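Local coordinates for five-membered-cyclitol-phosphate synthase (Streptomyces citricolor, PDB 6K96), which binds nicotinamide-adenine-dinucleotide and belongs to the myo-inositol-1-phosphate synthase family of proteins with a Rossmann-like domain, at residues Ile306-Ala309 with Ala310-Gly314; Val341-Ala344 with Tyr345-Asp349. All coordinates share one frame; numbering follows the deposited sequence.

Interaction 1: residues Ile306-Ala309 with Ala310-Gly314; sequences IAAA and ARRVG
The last turns of helix 292-313 join Ile306-Ala309 to Ala310-Gly314, and a Schellman motif ends the helix. Four successive i to i+4 backbone bonds carry the contact. The first, from Ala310 N to Ile306 O, is the longest at 3.3 Å. In the second, Arg311 N meets Ala307 O at 3.1 Å. Arg312 N then bonds to Ala308 O at 2.9 Å, and Val313 N reaches Ala309 O at 3.1 Å with a more bent N-H...O angle of 135°. Beyond this bond Gly314 turns to positive phi as the C-prime residue; its N makes a weak bond to Arg311 O, while Phe315 N returns to Ala310 O.

Side chains add little across this run of alanines. The methyl CB of Ala310 sits 3.2 Å from Ile306 O. Arg312 starts with CG anti to its own carbonyl carbon (chi1 -52°), which lays CG 3.2 Å from Ala308 O, and a bend at chi2 then turns the chain so that Ala308 CB lies over one face of the guanidinium, 4.4 Å from NH1. Arg311 instead runs extended from CG to NE and leads away from the preceding turn. Arg312 NH1 forms a salt bridge with Glu126, and Arg311 NE donates to Lys151 O, while Ala307 and Ala308 rest on Val127 of strand 127-130.

The small methyls are consistent with a close approach of the helix to that strand. The two arginines tie the flank of the last turns to neighbouring parts of the chain, one through a charged pair and the other through a backbone carbonyl, while the Schellman bonds take up carbonyls at the helix end.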
ATOM      1  N   ILE B 306      23.388   0.643 -30.068  1.00 42.57           N
ATOM      2  CA  ILE B 306      24.221  -0.578 -30.199  1.00 41.82           C
ATOM      3  C   ILE B 306      24.226  -0.924 -31.678  1.00 41.08           C
ATOM      4  O   ILE B 306      25.314  -1.170 -32.228  1.00 41.65           O
ATOM      5  CB  ILE B 306      23.760  -1.737 -29.315  1.00 41.66           C
ATOM      6  CG1 ILE B 306      23.766  -1.401 -27.830  1.00 42.57           C
ATOM      7  CG2 ILE B 306      24.655  -2.933 -29.571  1.00 43.39           C
ATOM      8  CD1 ILE B 306      22.956  -2.390 -27.000  1.00 42.88           C
ATOM      9  N   ALA B 307      23.045  -0.827 -32.285  1.00 40.79           N
ATOM     10  CA  ALA B 307      22.749  -1.063 -33.716  1.00 39.71           C
ATOM     11  C   ALA B 307      23.635  -0.186 -34.595  1.00 39.96           C
ATOM     12  O   ALA B 307      24.476  -0.743 -35.330  1.00 40.97           O
ATOM     13  CB  ALA B 307      21.287  -0.782 -33.974  1.00 39.63           C
ATOM     14  N   ALA B 308      23.429   1.135 -34.561  1.00 39.83           N
ATOM     15  CA  ALA B 308      24.088   2.108 -35.468  1.00 39.39           C
ATOM     16  C   ALA B 308      25.605   1.994 -35.348  1.00 39.65           C
ATOM     17  O   ALA B 308      26.250   1.844 -36.402  1.00 39.95           O
ATOM     18  CB  ALA B 308      23.587   3.504 -35.232  1.00 38.82           C
ATOM     19  N   ALA B 309      26.162   2.006 -34.136  1.00 40.35           N
ATOM     20  CA  ALA B 309      27.632   2.033 -33.933  1.00 41.96           C
ATOM     21  C   ALA B 309      28.256   0.770 -34.535  1.00 42.95           C
ATOM     22  O   ALA B 309      29.307   0.866 -35.140  1.00 43.23           O
ATOM     23  CB  ALA B 309      27.981   2.170 -32.479  1.00 42.10           C
ATOM     24  N   ALA B 310      27.552  -0.352 -34.441  1.00 44.98           N
ATOM     25  CA  ALA B 310      27.974  -1.676 -34.957  1.00 46.63           C
ATOM     26  C   ALA B 310      27.978  -1.662 -36.486  1.00 47.51           C
ATOM     27  O   ALA B 310      28.966  -2.100 -37.076  1.00 50.81           O
ATOM     28  CB  ALA B 310      27.069  -2.751 -34.415  1.00 46.86           C
ATOM     29  N   ARG B 311      26.950  -1.107 -37.111  1.00 47.27           N
ATOM     30  CA  ARG B 311      26.913  -0.944 -38.588  1.00 48.75           C
ATOM     31  C   ARG B 311      28.049  -0.011 -39.068  1.00 49.41           C
ATOM     32  O   ARG B 311      28.639  -0.291 -40.132  1.00 50.32           O
ATOM     33  CB  ARG B 311      25.523  -0.475 -39.029  1.00 48.92           C
ATOM     34  CG  ARG B 311      25.370  -0.389 -40.535  1.00 50.53           C
ATOM     35  CD  ARG B 311      23.959   0.023 -40.890  1.00 52.23           C
ATOM     36  NE  ARG B 311      23.812   0.245 -42.321  1.00 54.14           N
ATOM     37  CZ  ARG B 311      24.003   1.407 -42.930  1.00 56.05           C
ATOM     38  NH1 ARG B 311      24.350   2.497 -42.267  1.00 55.89           N
ATOM     39  NH2 ARG B 311      23.857   1.476 -44.227  1.00 59.49           N
ATOM     40  N   ARG B 312      28.325   1.077 -38.345  1.00 50.60           N
ATOM     41  CA  ARG B 312      29.441   2.038 -38.650  1.00 51.60           C
ATOM     42  C   ARG B 312      30.778   1.287 -38.594  1.00 51.68           C
ATOM     43  O   ARG B 312      31.616   1.542 -39.450  1.00 52.05           O
ATOM     44  CB  ARG B 312      29.536   3.236 -37.688  1.00 51.43           C
ATOM     45  CG  ARG B 312      28.269   4.050 -37.469  1.00 51.10           C
ATOM     46  CD  ARG B 312      28.443   5.526 -37.770  1.00 51.43           C
ATOM     47  NE  ARG B 312      27.156   6.182 -37.655  1.00 50.75           N
ATOM     48  CZ  ARG B 312      26.669   6.747 -36.546  1.00 50.39           C
ATOM     49  NH1 ARG B 312      25.458   7.296 -36.576  1.00 48.55           N
ATOM     50  NH2 ARG B 312      27.379   6.750 -35.421  1.00 50.62           N
ATOM     51  N   VAL B 313      30.915   0.326 -37.686  1.00 52.13           N
ATOM     52  CA  VAL B 313      32.165  -0.456 -37.462  1.00 54.02           C
ATOM     53  C   VAL B 313      32.092  -1.839 -38.156  1.00 53.91           C
ATOM     54  O   VAL B 313      33.088  -2.597 -38.070  1.00 52.69           O
ATOM     55  CB  VAL B 313      32.412  -0.484 -35.942  1.00 54.71           C
ATOM     56  CG1 VAL B 313      32.760  -1.852 -35.370  1.00 56.13           C
ATOM     57  CG2 VAL B 313      33.471   0.534 -35.589  1.00 55.34           C
ATOM     58  N   GLY B 314      30.976  -2.148 -38.843  1.00 53.65           N
ATOM     59  CA  GLY B 314      30.796  -3.378 -39.647  1.00 53.63           C
ATOM     60  C   GLY B 314      30.689  -4.662 -38.821  1.00 53.34           C
ATOM     61  O   GLY B 314      30.992  -5.741 -39.354  1.00 53.55           O
TER

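Interaction 2: residues Val341-Ala344 with Tyr345-Asp349; sequences VAEA and YRQLD
Val341 and Tyr345, one turn apart on helix 338-353, lie side by side and point the same way, with Val341 CG1 4.1 Å from Tyr345 CE2. Val341 places CG1 anti to its backbone N (chi1 175°), beside the carbonyl carbon, and this is the branch that meets the ring. The tyrosine's CD2 also comes within 3.8 Å of Val341 O. The hydroxyl end reaches helix 292-313, where OH makes a weak hydrogen bond to Asp302.

A polar group occupies another side of the helix. Glu343 is extended beyond CG, and Gln347 runs alongside it in the same direction, so that Gln347 OE1 stands 3.4 Å from Glu343 CG; the amide and carboxylate planes are 45° apart. Arg346 reaches the same glutamate by another route: its chain bends at chi3 (55°), bringing NH2 to 3.6 Å from Glu343 CG and setting one face of the guanidinium over Glu343 O. The nearest charged atoms, Glu343 OE1 and Arg346 NH2, remain 4.6 Å apart, too far for a salt bridge, though their opposite charges would probably attract weakly.

Beneath the side chains, four i to i+4 bonds join the turns. Arg346 N lies 2.9 Å from Ala342 O, and Gln347 N to Glu343 O is equally short at 2.9 Å. Leu348 N meets Ala344 O at 3.0 Å. Ala344 CB itself packs on the loop residues Ala320 and Ala321.

The helix is therefore amphipathic here: Val341, Tyr345 and Leu348 supply its buried apolar surface, whereas the Glu343-Arg346 attraction, acting at a distance near solvent, would add only modest electrostatic stabilisation to the backbone bonds.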
ATOM      1  N   VAL B 341      28.773  -9.176 -21.911  1.00 54.16           N
ATOM      2  CA  VAL B 341      27.990  -7.968 -22.280  1.00 52.50           C
ATOM      3  C   VAL B 341      28.946  -6.777 -22.227  1.00 52.18           C
ATOM      4  O   VAL B 341      29.117  -6.096 -23.249  1.00 53.86           O
ATOM      5  CB  VAL B 341      26.747  -7.803 -21.390  1.00 51.64           C
ATOM      6  CG1 VAL B 341      26.000  -6.506 -21.683  1.00 51.63           C
ATOM      7  CG2 VAL B 341      25.809  -8.999 -21.520  1.00 49.84           C
ATOM      8  N   ALA B 342      29.626  -6.611 -21.102  1.00 51.43           N
ATOM      9  CA  ALA B 342      30.697  -5.608 -20.867  1.00 50.23           C
ATOM     10  C   ALA B 342      31.782  -5.640 -21.968  1.00 49.03           C
ATOM     11  O   ALA B 342      32.083  -4.569 -22.503  1.00 47.30           O
ATOM     12  CB  ALA B 342      31.270  -5.837 -19.489  1.00 50.60           C
ATOM     13  N   GLU B 343      32.328  -6.816 -22.303  1.00 49.71           N
ATOM     14  CA  GLU B 343      33.384  -7.030 -23.344  1.00 51.56           C
ATOM     15  C   GLU B 343      32.912  -6.412 -24.669  1.00 50.45           C
ATOM     16  O   GLU B 343      33.665  -5.638 -25.276  1.00 52.61           O
ATOM     17  CB  GLU B 343      33.663  -8.528 -23.500  1.00 54.67           C
ATOM     18  CG  GLU B 343      34.932  -8.883 -24.258  1.00 58.41           C
ATOM     19  CD  GLU B 343      35.271 -10.376 -24.357  1.00 61.26           C
ATOM     20  OE1 GLU B 343      36.467 -10.755 -24.088  1.00 63.00           O
ATOM     21  OE2 GLU B 343      34.363 -11.174 -24.723  1.00 60.90           O
ATOM     22  N   ALA B 344      31.672  -6.702 -25.061  1.00 47.80           N
ATOM     23  CA  ALA B 344      31.004  -6.179 -26.272  1.00 44.78           C
ATOM     24  C   ALA B 344      30.838  -4.644 -26.213  1.00 42.96           C
ATOM     25  O   ALA B 344      31.068  -4.010 -27.223  1.00 42.37           O
ATOM     26  CB  ALA B 344      29.710  -6.928 -26.454  1.00 43.12           C
ATOM     27  N   TYR B 345      30.436  -4.047 -25.089  1.00 43.08           N
ATOM     28  CA  TYR B 345      30.307  -2.557 -24.920  1.00 42.38           C
ATOM     29  C   TYR B 345      31.674  -1.871 -25.063  1.00 42.82           C
ATOM     30  O   TYR B 345      31.834  -0.896 -25.808  1.00 41.59           O
ATOM     31  CB  TYR B 345      29.715  -2.164 -23.556  1.00 41.40           C
ATOM     32  CG  TYR B 345      28.224  -1.967 -23.601  1.00 40.07           C
ATOM     33  CD1 TYR B 345      27.679  -1.010 -24.452  1.00 39.38           C
ATOM     34  CD2 TYR B 345      27.362  -2.766 -22.861  1.00 39.21           C
ATOM     35  CE1 TYR B 345      26.316  -0.831 -24.555  1.00 38.55           C
ATOM     36  CE2 TYR B 345      25.985  -2.620 -22.973  1.00 38.13           C
ATOM     37  CZ  TYR B 345      25.469  -1.619 -23.791  1.00 38.50           C
ATOM     38  OH  TYR B 345      24.127  -1.402 -23.896  1.00 38.71           O
ATOM     39  N   ARG B 346      32.648  -2.390 -24.329  1.00 44.96           N
ATOM     40  CA  ARG B 346      34.041  -1.853 -24.258  1.00 48.70           C
ATOM     41  C   ARG B 346      34.695  -1.968 -25.648  1.00 51.38           C
ATOM     42  O   ARG B 346      35.241  -0.938 -26.116  1.00 51.90           O
ATOM     43  CB  ARG B 346      34.752  -2.601 -23.128  1.00 48.81           C
ATOM     44  CG  ARG B 346      36.171  -2.165 -22.839  1.00 50.29           C
ATOM     45  CD  ARG B 346      36.843  -3.204 -21.954  1.00 51.07           C
ATOM     46  NE  ARG B 346      36.803  -4.547 -22.513  1.00 51.36           N
ATOM     47  CZ  ARG B 346      37.497  -4.974 -23.587  1.00 52.05           C
ATOM     48  NH1 ARG B 346      38.310  -4.176 -24.279  1.00 51.16           N
ATOM     49  NH2 ARG B 346      37.351  -6.231 -23.965  1.00 52.43           N
ATOM     50  N   GLN B 347      34.588  -3.143 -26.300  1.00 53.69           N
ATOM     51  CA  GLN B 347      35.132  -3.360 -27.667  1.00 56.10           C
ATOM     52  C   GLN B 347      34.410  -2.420 -28.648  1.00 55.37           C
ATOM     53  O   GLN B 347      35.085  -1.795 -29.469  1.00 54.66           O
ATOM     54  CB  GLN B 347      35.064  -4.840 -28.061  1.00 58.77           C
ATOM     55  CG  GLN B 347      36.118  -5.709 -27.369  1.00 60.29           C
ATOM     56  CD  GLN B 347      36.072  -7.161 -27.798  1.00 63.16           C
ATOM     57  OE1 GLN B 347      36.575  -8.042 -27.098  1.00 63.87           O
ATOM     58  NE2 GLN B 347      35.464  -7.430 -28.951  1.00 62.12           N
ATOM     59  N   LEU B 348      33.093  -2.275 -28.534  1.00 55.27           N
ATOM     60  CA  LEU B 348      32.296  -1.493 -29.512  1.00 57.22           C
ATOM     61  C   LEU B 348      32.685  -0.020 -29.433  1.00 58.30           C
ATOM     62  O   LEU B 348      32.824   0.625 -30.501  1.00 58.58           O
ATOM     63  CB  LEU B 348      30.800  -1.652 -29.230  1.00 57.72           C
ATOM     64  CG  LEU B 348      29.878  -0.857 -30.146  1.00 58.28           C
ATOM     65  CD1 LEU B 348      30.182  -1.157 -31.612  1.00 58.88           C
ATOM     66  CD2 LEU B 348      28.430  -1.175 -29.809  1.00 58.81           C
ATOM     67  N   ASP B 349      32.808   0.495 -28.205  1.00 59.83           N
ATOM     68  CA  ASP B 349      33.168   1.906 -27.919  1.00 60.92           C
ATOM     69  C   ASP B 349      34.594   2.166 -28.434  1.00 59.36           C
ATOM     70  O   ASP B 349      34.841   3.225 -29.074  1.00 58.63           O
ATOM     71  CB  ASP B 349      33.045   2.201 -26.416  1.00 65.06           C
ATOM     72  CG  ASP B 349      31.627   2.445 -25.907  1.00 69.08           C
ATOM     73  OD1 ASP B 349      30.791   2.956 -26.695  1.00 71.16           O
ATOM     74  OD2 ASP B 349      31.357   2.102 -24.722  1.00 72.26           O
TER

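How the interactions relate
Both interactions are local, each binding successive turns of one helix, but the helices differ in setting. Interaction 1, at the end of helix 292-313, is mostly buried between strand 127-130 and helix 338-353, and its arginines find partners outside the helix. Interaction 2 lies partly at the surface, and its charged and amide groups gather among themselves where the helix is exposed. The two meet directly through packing: Ile306 CD1 approaches Tyr345 OH at 3.5 Å, and Leu348 CD1 lies 3.9 Å from Ala310 N, against the alanine-rich backbone. Val313 extends this helix-to-helix seam to Val351 and Thr352, joining consecutive helices of the chain.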